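Local coordinates for ancylostoma secreted protein 1 (Necator americanus, PDB 3NT8) that is probably associated with the transition to parasitism by infective hookworm larvae and carries two CAP domains in a single secreted chain, at residues E56-S60 / G61-P65. Numbering follows the deposited sequence.
Sequences EDSNS and GKLNP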
loop_
_atom_site.group_PDB
_atom_site.type_symbol
_atom_site.label_atom_id
_atom_site.label_comp_id
_atom_site.label_asym_id
_atom_site.label_seq_id
_atom_site.Cartn_x
_atom_site.Cartn_y
_atom_site.Cartn_z
ATOM N N GLU A 56 0.431 17.652 -16.104
ATOM C CA GLU A 56 0.826 18.403 -14.937
ATOM C C GLU A 56 2.334 18.650 -14.942
ATOM O O GLU A 56 3.172 17.718 -15.129
ATOM C CB GLU A 56 0.390 17.626 -13.689
ATOM C CG GLU A 56 0.553 18.319 -12.359
ATOM C CD GLU A 56 -0.326 19.550 -12.206
ATOM O OE1 GLU A 56 -1.485 19.541 -12.609
ATOM O OE2 GLU A 56 0.171 20.533 -11.666
ATOM N N ASP A 57 2.662 19.908 -14.679
ATOM C CA ASP A 57 4.013 20.349 -14.602
ATOM C C ASP A 57 4.788 19.698 -13.492
ATOM O O ASP A 57 4.267 19.462 -12.374
ATOM C CB ASP A 57 4.086 21.879 -14.476
ATOM C CG ASP A 57 3.793 22.561 -15.775
ATOM O OD1 ASP A 57 3.535 21.865 -16.821
ATOM O OD2 ASP A 57 3.789 23.788 -15.753
ATOM N N SER A 58 6.050 19.460 -13.800
ATOM C CA SER A 58 7.056 19.079 -12.822
ATOM C C SER A 58 8.121 20.190 -12.647
ATOM O O SER A 58 7.939 21.283 -13.114
ATOM C CB SER A 58 7.667 17.747 -13.225
ATOM O OG SER A 58 8.383 17.145 -12.170
ATOM N N ASN A 59 9.209 19.944 -11.932
ATOM C CA ASN A 59 10.247 20.970 -11.831
ATOM C C ASN A 59 10.966 21.146 -13.164
ATOM O O ASN A 59 11.546 22.204 -13.402
ATOM C CB ASN A 59 11.272 20.596 -10.783
ATOM C CG ASN A 59 11.875 19.211 -11.039
ATOM O OD1 ASN A 59 11.312 18.373 -11.761
ATOM N ND2 ASN A 59 13.011 18.965 -10.432
ATOM N N SER A 60 10.939 20.124 -14.011
ATOM C CA SER A 60 11.668 20.196 -15.259
ATOM C C SER A 60 10.809 19.883 -16.449
ATOM O O SER A 60 10.932 20.543 -17.450
ATOM C CB SER A 60 12.923 19.315 -15.283
ATOM O OG SER A 60 13.716 19.605 -16.432
ATOM N N GLY A 61 10.033 18.845 -16.458
ATOM C CA GLY A 61 9.210 18.696 -17.651
ATOM C C GLY A 61 7.785 18.455 -17.166
ATOM O O GLY A 61 7.339 19.212 -16.323
ATOM N N LYS A 62 7.120 17.417 -17.679
ATOM C CA LYS A 62 5.816 16.975 -17.219
ATOM C C LYS A 62 5.910 15.739 -16.371
ATOM O O LYS A 62 6.731 14.821 -16.653
ATOM C CB LYS A 62 4.876 16.658 -18.401
ATOM C CG LYS A 62 4.526 17.829 -19.289
ATOM C CD LYS A 62 3.560 18.789 -18.574
ATOM C CE LYS A 62 3.223 19.923 -19.516
ATOM N NZ LYS A 62 2.305 20.813 -18.868
ATOM N N LEU A 63 5.015 15.650 -15.373
ATOM C CA LEU A 63 4.859 14.408 -14.636
ATOM C C LEU A 63 4.410 13.302 -15.525
ATOM O O LEU A 63 3.604 13.531 -16.441
ATOM C CB LEU A 63 3.831 14.572 -13.512
ATOM C CG LEU A 63 4.263 15.515 -12.391
ATOM C CD1 LEU A 63 3.114 15.816 -11.426
ATOM C CD2 LEU A 63 5.457 14.940 -11.636
ATOM N N ASN A 64 4.838 12.075 -15.215
ATOM C CA ASN A 64 4.323 10.920 -15.931
ATOM C C ASN A 64 2.800 10.772 -15.857
ATOM O O ASN A 64 2.232 10.972 -14.797
ATOM C CB ASN A 64 4.949 9.621 -15.386
ATOM C CG ASN A 64 6.404 9.511 -15.692
ATOM O OD1 ASN A 64 6.800 9.762 -16.834
ATOM N ND2 ASN A 64 7.241 9.160 -14.656
ATOM N N PRO A 65 2.143 10.360 -16.970
ATOM C CA PRO A 65 0.710 9.989 -16.962
ATOM C C PRO A 65 0.427 8.796 -16.055
ATOM O O PRO A 65 1.338 8.014 -15.777
ATOM C CB PRO A 65 0.459 9.551 -18.404
ATOM C CG PRO A 65 1.814 9.144 -18.929
ATOM C CD PRO A 65 2.699 10.231 -18.332
HETATM O O HOH W 1 1.230 14.742 -15.640
#
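G61 turns its carbonyl O back to the amide N of S58, 2.8 Å away with an N-H...O angle of 157°, and so ties off the tip of a hairpin-like loop. The loop links helix 34-52 to strand 66-67 in the first of the two CAP domains and lies at the surface. The same carbonyl O touches S58 CB, and the donor approaches tilted from the carbonyl plane. K62 follows opposite D57, their CA atoms 4.6 Å apart, as a non-hydrogen-bonded antiparallel pair flanked by the two backbone bonds of the turn. Its side chain bends at chi2 (-72°) and then runs extended, laying CD and CE past D57 OD1 and ending in a salt bridge of 2.6 Å from NZ to OD1. NZ comes in nearly along the C-O axis of that carboxylate oxygen and also binds the carbonyl of L55, so two acceptors fix the ammonium group. The amide N of L63 closes the second backbone bond, 2.8 Å to E56 O, meeting that oxygen end-on with a C=O...N angle of 177°. This buried leucine divides its branches: CD1 lies alongside the aliphatic E56 CG at 3.7 Å, whereas CD2 sits against the CB and OG of S58. With its methylene packed there, E56 carries its carboxylate away from the loop to R50 and W127, and the L63 side chain also touches V135 and W189 in neighbouring loops. A water spans the open end of the loop, accepting from E56 N and donating to L63 O at 2.8 Å.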